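Local coordinates for protein type III secretion system effector HopBA1 (Pseudomonas syringae pv. aptata, PDB 5T09) that acts as a virulence factor that enhances self-association of the Arabidopsis disease resistance protein RBA1, whose recognition of it triggers plant cell death, at residues F60-I65 with D121-A126; I211-T216 with I232-E237. All blocks are in the same frame, centred on the assembly; numbering follows the deposited sequence.

Contact 1: F60-I65 with D121-A126; sequences FIPKLI and DKVSEA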
ATOM      1  N   PHE A  60       6.262 -10.822   3.421  1.00 48.63           N
ATOM      2  CA  PHE A  60       5.211 -11.418   2.600  1.00 44.67           C
ATOM      3  C   PHE A  60       4.542 -10.388   1.698  1.00 37.55           C
ATOM      4  O   PHE A  60       4.204 -10.690   0.548  1.00 43.78           O
ATOM      5  CB  PHE A  60       4.167 -12.092   3.490  1.00 51.05           C
ATOM      6  CG  PHE A  60       2.958 -12.574   2.744  1.00 50.92           C
ATOM      7  CD1 PHE A  60       2.942 -13.832   2.161  1.00 54.07           C
ATOM      8  CD2 PHE A  60       1.835 -11.769   2.620  1.00 50.10           C
ATOM      9  CE1 PHE A  60       1.835 -14.277   1.472  1.00 55.92           C
ATOM     10  CE2 PHE A  60       0.724 -12.211   1.933  1.00 50.66           C
ATOM     11  CZ  PHE A  60       0.723 -13.465   1.357  1.00 49.50           C
ATOM     12  N   ILE A  61       4.333  -9.174   2.198  1.00 37.59           N
ATOM     13  CA  ILE A  61       3.509  -8.183   1.511  1.00 42.20           C
ATOM     14  C   ILE A  61       4.227  -7.676   0.264  1.00 46.13           C
ATOM     15  O   ILE A  61       3.650  -7.733  -0.832  1.00 44.09           O
ATOM     16  CB  ILE A  61       3.122  -7.044   2.470  1.00 38.50           C
ATOM     17  CG1 ILE A  61       2.202  -7.601   3.563  1.00 42.43           C
ATOM     18  CG2 ILE A  61       2.421  -5.912   1.727  1.00 36.05           C
ATOM     19  CD1 ILE A  61       1.945  -6.670   4.722  1.00 43.46           C
ATOM     20  N   PRO A  62       5.462  -7.175   0.357  1.00 44.45           N
ATOM     21  CA  PRO A  62       6.159  -6.763  -0.875  1.00 40.95           C
ATOM     22  C   PRO A  62       6.413  -7.914  -1.835  1.00 38.59           C
ATOM     23  O   PRO A  62       6.394  -7.705  -3.053  1.00 47.90           O
ATOM     24  CB  PRO A  62       7.470  -6.152  -0.355  1.00 39.86           C
ATOM     25  CG  PRO A  62       7.634  -6.685   1.025  1.00 45.77           C
ATOM     26  CD  PRO A  62       6.247  -6.851   1.560  1.00 42.06           C
ATOM     27  N   LYS A  63       6.654  -9.125  -1.329  1.00 45.18           N
ATOM     28  CA  LYS A  63       6.781 -10.281  -2.213  1.00 45.38           C
ATOM     29  C   LYS A  63       5.488 -10.531  -2.975  1.00 47.95           C
ATOM     30  O   LYS A  63       5.509 -10.851  -4.169  1.00 46.10           O
ATOM     31  CB  LYS A  63       7.162 -11.524  -1.411  1.00 50.28           C
ATOM     32  CG  LYS A  63       8.636 -11.630  -1.063  1.00 57.17           C
ATOM     33  CD  LYS A  63       8.936 -12.895  -0.255  1.00 58.89           C
ATOM     34  CE  LYS A  63       8.594 -14.170  -1.025  1.00 63.75           C
ATOM     35  NZ  LYS A  63       8.981 -15.401  -0.275  1.00 64.73           N
ATOM     36  N   LEU A  64       4.348 -10.404  -2.293  1.00 45.12           N
ATOM     37  CA  LEU A  64       3.065 -10.582  -2.959  1.00 53.59           C
ATOM     38  C   LEU A  64       2.901  -9.593  -4.106  1.00 50.01           C
ATOM     39  O   LEU A  64       2.461  -9.964  -5.199  1.00 52.51           O
ATOM     40  CB  LEU A  64       1.928 -10.426  -1.949  1.00 45.83           C
ATOM     41  CG  LEU A  64       0.512 -10.417  -2.531  1.00 49.80           C
ATOM     42  CD1 LEU A  64       0.240 -11.702  -3.297  1.00 47.09           C
ATOM     43  CD2 LEU A  64      -0.511 -10.217  -1.426  1.00 51.60           C
ATOM     44  N   ILE A  65       3.253  -8.326  -3.879  1.00 52.46           N
ATOM     45  CA  ILE A  65       3.101  -7.318  -4.925  1.00 45.51           C
ATOM     46  C   ILE A  65       4.013  -7.636  -6.106  1.00 48.68           C
ATOM     47  O   ILE A  65       3.605  -7.534  -7.268  1.00 47.43           O
ATOM     48  CB  ILE A  65       3.366  -5.915  -4.350  1.00 45.43           C
ATOM     49  CG1 ILE A  65       2.273  -5.567  -3.331  1.00 45.70           C
ATOM     50  CG2 ILE A  65       3.408  -4.869  -5.461  1.00 43.42           C
ATOM     51  CD1 ILE A  65       2.497  -4.270  -2.573  1.00 49.45           C
ATOM     52  N   ASP A 121      14.935  -4.428   0.687  1.00 42.87           N
ATOM     53  CA  ASP A 121      15.258  -5.044  -0.596  1.00 47.28           C
ATOM     54  C   ASP A 121      13.994  -5.524  -1.303  1.00 42.03           C
ATOM     55  O   ASP A 121      13.810  -5.287  -2.503  1.00 48.85           O
ATOM     56  CB  ASP A 121      16.233  -6.203  -0.386  1.00 65.11           C
ATOM     57  CG  ASP A 121      16.681  -6.831  -1.688  1.00 81.68           C
ATOM     58  OD1 ASP A 121      15.996  -7.758  -2.171  1.00 97.96           O
ATOM     59  OD2 ASP A 121      17.720  -6.399  -2.230  1.00 82.94           O
ATOM     60  N   LYS A 122      13.105  -6.204  -0.570  1.00 44.54           N
ATOM     61  CA  LYS A 122      11.878  -6.708  -1.183  1.00 41.38           C
ATOM     62  C   LYS A 122      10.955  -5.568  -1.593  1.00 40.23           C
ATOM     63  O   LYS A 122      10.294  -5.641  -2.637  1.00 41.14           O
ATOM     64  CB  LYS A 122      11.159  -7.662  -0.227  1.00 43.97           C
ATOM     65  CG  LYS A 122      11.893  -8.979   0.020  1.00 51.87           C
ATOM     66  CD  LYS A 122      12.082  -9.753  -1.277  1.00 59.18           C
ATOM     67  CE  LYS A 122      12.485 -11.199  -1.034  1.00 64.70           C
ATOM     68  NZ  LYS A 122      12.594 -11.948  -2.320  1.00 64.24           N
ATOM     69  N   VAL A 123      10.884  -4.508  -0.786  1.00 40.45           N
ATOM     70  CA  VAL A 123      10.099  -3.340  -1.178  1.00 37.59           C
ATOM     71  C   VAL A 123      10.637  -2.768  -2.483  1.00 39.67           C
ATOM     72  O   VAL A 123       9.878  -2.456  -3.405  1.00 39.30           O
ATOM     73  CB  VAL A 123      10.104  -2.284  -0.056  1.00 35.99           C
ATOM     74  CG1 VAL A 123       9.446  -0.985  -0.531  1.00 35.40           C
ATOM     75  CG2 VAL A 123       9.385  -2.813   1.170  1.00 34.98           C
ATOM     76  N   SER A 124      11.961  -2.626  -2.578  1.00 41.20           N
ATOM     77  CA  SER A 124      12.560  -2.106  -3.802  1.00 41.49           C
ATOM     78  C   SER A 124      12.259  -3.009  -4.992  1.00 43.45           C
ATOM     79  O   SER A 124      11.932  -2.523  -6.081  1.00 47.16           O
ATOM     80  CB  SER A 124      14.068  -1.947  -3.615  1.00 51.00           C
ATOM     81  OG  SER A 124      14.349  -1.088  -2.522  1.00 47.59           O
ATOM     82  N   GLU A 125      12.365  -4.329  -4.808  1.00 44.29           N
ATOM     83  CA  GLU A 125      12.028  -5.247  -5.892  1.00 46.56           C
ATOM     84  C   GLU A 125      10.579  -5.070  -6.330  1.00 46.10           C
ATOM     85  O   GLU A 125      10.273  -5.114  -7.528  1.00 48.02           O
ATOM     86  CB  GLU A 125      12.280  -6.696  -5.466  1.00 47.56           C
ATOM     87  CG  GLU A 125      12.097  -7.701  -6.598  1.00 55.55           C
ATOM     88  CD  GLU A 125      12.221  -9.146  -6.142  1.00 64.97           C
ATOM     89  OE1 GLU A 125      11.985  -9.425  -4.947  1.00 59.66           O
ATOM     90  OE2 GLU A 125      12.552 -10.007  -6.987  1.00 72.41           O
ATOM     91  N   ALA A 126       9.670  -4.864  -5.374  1.00 43.83           N
ATOM     92  CA  ALA A 126       8.257  -4.716  -5.716  1.00 43.48           C
ATOM     93  C   ALA A 126       8.012  -3.449  -6.525  1.00 43.42           C
ATOM     94  O   ALA A 126       7.273  -3.471  -7.517  1.00 44.72           O
ATOM     95  CB  ALA A 126       7.408  -4.714  -4.446  1.00 41.27           C
TER
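P62 and V123 have the nearest CA atoms across the two helices, 5.2 Å from P62 CA to V123 CA. Segment 60-65 begins helix 60-74, and segment 121-126 lies within helix 117-132. The segment axes run nearly parallel, 20° apart, and come within 8.2 Å of each other. This is parallel helix packing in an alpha-beta fold, where both helices belong to the layer against the mainly parallel sheet. No hydrogen bond links the two segments, so the contact rests on packing.

P62 fills the middle. Its CB lies 3.7 Å from K122 O, and its CG meets K122 CB. The P62 ring and the K122 side chain cross at about a right angle. P62 CB also touches V123 CG2, the branch anti to the carbonyl carbon. On the sheet side, W188 of strand 184-190 packs against P62 and I65.

The two lysines line the more exposed border. K122 bends at chi2 (-60°), which places CD 3.9 Å from K63 CG; CE follows and touches the same carbon. The contact is between aliphatic parts of the chains. Their ammonium atoms, K63 NZ and K122 NZ, stay 5.4 Å apart. E125 OE1 lies at long salt-bridge distance from K122 NZ in its own helix and may partly offset the like charges.

One turn further on, the A126 methyl points at segment 60-65 and meets I65 CG2 at 4.1 Å. The nearest approach is to backbone: A126 CB sits 3.5 Å from P62 O, an oxygen that also accepts a hydrogen bond from T66 OG1.

Contact 2: I211-T216 with I232-E237; sequences ISFDLT and IVIAGE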
ATOM      1  N   ILE A 211      -7.348  -3.827   1.940  1.00 44.75           N
ATOM      2  CA  ILE A 211      -6.844  -5.168   2.205  1.00 45.99           C
ATOM      3  C   ILE A 211      -5.985  -5.131   3.460  1.00 45.32           C
ATOM      4  O   ILE A 211      -5.175  -4.216   3.643  1.00 44.17           O
ATOM      5  CB  ILE A 211      -6.032  -5.710   1.012  1.00 45.91           C
ATOM      6  CG1 ILE A 211      -6.931  -5.842  -0.220  1.00 49.98           C
ATOM      7  CG2 ILE A 211      -5.379  -7.055   1.372  1.00 47.55           C
ATOM      8  CD1 ILE A 211      -6.213  -6.304  -1.476  1.00 57.66           C
ATOM      9  N   SER A 212      -6.164  -6.129   4.316  1.00 45.29           N
ATOM     10  CA  SER A 212      -5.325  -6.351   5.483  1.00 43.43           C
ATOM     11  C   SER A 212      -4.708  -7.737   5.377  1.00 47.53           C
ATOM     12  O   SER A 212      -5.062  -8.531   4.501  1.00 52.28           O
ATOM     13  CB  SER A 212      -6.129  -6.227   6.783  1.00 46.76           C
ATOM     14  OG  SER A 212      -7.101  -7.251   6.873  1.00 51.72           O
ATOM     15  N   PHE A 213      -3.781  -8.036   6.283  1.00 43.16           N
ATOM     16  CA  PHE A 213      -3.037  -9.287   6.224  1.00 46.88           C
ATOM     17  C   PHE A 213      -3.082 -10.010   7.560  1.00 49.58           C
ATOM     18  O   PHE A 213      -2.874  -9.403   8.614  1.00 55.24           O
ATOM     19  CB  PHE A 213      -1.592  -9.033   5.803  1.00 46.68           C
ATOM     20  CG  PHE A 213      -1.471  -8.557   4.394  1.00 43.62           C
ATOM     21  CD1 PHE A 213      -1.419  -9.462   3.348  1.00 40.89           C
ATOM     22  CD2 PHE A 213      -1.438  -7.207   4.108  1.00 42.29           C
ATOM     23  CE1 PHE A 213      -1.322  -9.027   2.043  1.00 40.93           C
ATOM     24  CE2 PHE A 213      -1.341  -6.765   2.808  1.00 42.04           C
ATOM     25  CZ  PHE A 213      -1.285  -7.677   1.772  1.00 40.98           C
ATOM     26  N   ASP A 214      -3.355 -11.308   7.495  1.00 49.96           N
ATOM     27  CA  ASP A 214      -3.285 -12.217   8.633  1.00 58.94           C
ATOM     28  C   ASP A 214      -2.045 -13.083   8.428  1.00 55.38           C
ATOM     29  O   ASP A 214      -2.059 -14.025   7.632  1.00 50.48           O
ATOM     30  CB  ASP A 214      -4.555 -13.057   8.733  1.00 67.10           C
ATOM     31  CG  ASP A 214      -4.429 -14.200   9.721  1.00 77.17           C
ATOM     32  OD1 ASP A 214      -3.496 -14.179  10.552  1.00 70.53           O
ATOM     33  OD2 ASP A 214      -5.270 -15.120   9.667  1.00 79.30           O
ATOM     34  N   LEU A 215      -0.970 -12.755   9.143  1.00 53.05           N
ATOM     35  CA  LEU A 215       0.291 -13.471   9.025  1.00 52.89           C
ATOM     36  C   LEU A 215       0.471 -14.520  10.118  1.00 60.88           C
ATOM     37  O   LEU A 215       1.605 -14.907  10.415  1.00 66.59           O
ATOM     38  CB  LEU A 215       1.459 -12.483   9.048  1.00 49.95           C
ATOM     39  CG  LEU A 215       1.379 -11.334   8.037  1.00 46.47           C
ATOM     40  CD1 LEU A 215       2.585 -10.418   8.165  1.00 45.70           C
ATOM     41  CD2 LEU A 215       1.257 -11.856   6.613  1.00 49.33           C
ATOM     42  N   THR A 216      -0.622 -14.992  10.716  1.00 61.62           N
ATOM     43  CA  THR A 216      -0.531 -16.012  11.752  1.00 69.14           C
ATOM     44  C   THR A 216      -0.357 -17.413  11.186  1.00 76.66           C
ATOM     45  O   THR A 216      -0.035 -18.333  11.946  1.00 74.48           O
ATOM     46  CB  THR A 216      -1.780 -15.989  12.641  1.00 67.47           C
ATOM     47  OG1 THR A 216      -2.929 -16.382  11.878  1.00 67.23           O
ATOM     48  CG2 THR A 216      -2.008 -14.600  13.224  1.00 66.16           C
ATOM     49  N   ILE A 232     -11.215  -7.118   3.232  1.00 59.14           N
ATOM     50  CA  ILE A 232     -10.799  -8.506   3.076  1.00 64.59           C
ATOM     51  C   ILE A 232      -9.432  -8.687   3.716  1.00 62.80           C
ATOM     52  O   ILE A 232      -8.609  -7.767   3.746  1.00 55.26           O
ATOM     53  CB  ILE A 232     -10.769  -8.956   1.595  1.00 64.05           C
ATOM     54  CG1 ILE A 232      -9.804  -8.101   0.772  1.00 70.75           C
ATOM     55  CG2 ILE A 232     -12.172  -8.907   1.002  1.00 69.29           C
ATOM     56  CD1 ILE A 232      -9.491  -8.694  -0.590  1.00 74.28           C
ATOM     57  N   VAL A 233      -9.198  -9.889   4.233  1.00 61.86           N
ATOM     58  CA  VAL A 233      -7.941 -10.249   4.873  1.00 59.42           C
ATOM     59  C   VAL A 233      -7.273 -11.316   4.020  1.00 55.83           C
ATOM     60  O   VAL A 233      -7.888 -12.344   3.710  1.00 57.30           O
ATOM     61  CB  VAL A 233      -8.161 -10.758   6.309  1.00 66.71           C
ATOM     62  CG1 VAL A 233      -6.825 -10.887   7.033  1.00 66.47           C
ATOM     63  CG2 VAL A 233      -9.108  -9.840   7.069  1.00 66.39           C
ATOM     64  N   ILE A 234      -6.026 -11.069   3.635  1.00 50.35           N
ATOM     65  CA  ILE A 234      -5.227 -12.025   2.879  1.00 52.44           C
ATOM     66  C   ILE A 234      -4.359 -12.790   3.867  1.00 53.88           C
ATOM     67  O   ILE A 234      -3.613 -12.187   4.651  1.00 48.28           O
ATOM     68  CB  ILE A 234      -4.375 -11.321   1.811  1.00 51.71           C
ATOM     69  CG1 ILE A 234      -5.274 -10.846   0.663  1.00 53.28           C
ATOM     70  CG2 ILE A 234      -3.266 -12.250   1.293  1.00 51.22           C
ATOM     71  CD1 ILE A 234      -4.550 -10.100  -0.440  1.00 54.97           C
ATOM     72  N   ALA A 235      -4.457 -14.115   3.835  1.00 56.42           N
ATOM     73  CA  ALA A 235      -3.654 -14.959   4.706  1.00 58.27           C
ATOM     74  C   ALA A 235      -2.232 -15.045   4.169  1.00 59.24           C
ATOM     75  O   ALA A 235      -2.022 -15.318   2.984  1.00 54.93           O
ATOM     76  CB  ALA A 235      -4.267 -16.354   4.812  1.00 63.49           C
ATOM     77  N   GLY A 236      -1.257 -14.801   5.041  1.00 55.15           N
ATOM     78  CA  GLY A 236       0.136 -14.824   4.639  1.00 56.41           C
ATOM     79  C   GLY A 236       1.042 -15.472   5.663  1.00 54.38           C
ATOM     80  O   GLY A 236       0.575 -16.054   6.646  1.00 58.81           O
ATOM     81  N   GLU A 237       2.348 -15.368   5.441  1.00 49.87           N
ATOM     82  CA  GLU A 237       3.352 -15.972   6.303  1.00 54.71           C
ATOM     83  C   GLU A 237       4.131 -14.881   7.022  1.00 50.21           C
ATOM     84  O   GLU A 237       4.492 -13.864   6.420  1.00 47.76           O
ATOM     85  CB  GLU A 237       4.321 -16.837   5.496  1.00 62.57           C
ATOM     86  CG  GLU A 237       3.666 -17.799   4.515  1.00 81.75           C
ATOM     87  CD  GLU A 237       4.545 -18.078   3.312  1.00 87.20           C
ATOM     88  OE1 GLU A 237       4.769 -17.145   2.511  1.00 80.03           O
ATOM     89  OE2 GLU A 237       5.022 -19.223   3.174  1.00 90.00           O
TER
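I211, F213, I232 and I234 form the apolar centre, on one face of two neighbouring parallel strands, 211-214 and 232-235. The strands belong to the mixed sheet at the core of this alpha-beta fold. The I211 and I232 side chains run alongside each other in the same direction, with 3.8 Å between their CG1 atoms. I211 CG2 turns to I234 and meets its CD1 at 3.6 Å. The same CG2 lies over one face of the F213 ring, toward the rim. With CG anti to the carbonyl carbon (chi1 -67°), the F213 ring has its CD1 and CE1 side beside I234 CB and CG2. Helix 36-46 covers the isoleucines, with L40 on I211 and T39 on I232 and I234.

Four backbone hydrogen bonds join the strands in parallel register. S212 N gives to I232 O, I234 N to S212 O, D214 N to I234 O, and G236 N to D214 O. The last continues the ladder beyond strand 232-235. There L215 CD2 packs on the bare backbone of G236, 3.7 Å from its CA.

S212, V233 and D214 lie on the other face. V233 CG2 packs 3.3 Å from S212 OG; the hydroxyl's hydrogen-bond partner is S230 OG. V233 CG1 packs against D214 CB. D214 OD2 forms a salt bridge with R222. The polar edge is an Asx turn: D214 OD1 accepts from T216 N at 3.0 Å, above the carboxylate plane. A second bond grips D214 OD1, from T216 OG1 at 2.6 Å on its syn lone pair.

How the contacts relate
Contact 1 joins two helices of the layer beside the sheet, and contact 2 joins two strands of the sheet itself. Their centres are 15 Å apart, yet they touch through the first turn of helix 60-74. While P62 and I65 take part in contact 1, F60 and I61 face the strand pair. I61 CD1 meets F213 CD2 at 3.5 Å. F60 CB lies 3.4 Å from E237 O, and F60 CZ lies 3.6 Å from G236 CA. The same short helix segment therefore packs on helix 117-132 and, through F60 and I61, on F213 and the G236-E237 end of contact 2. The potassium site, made by D200, P202 and M205, uses no residue of either contact.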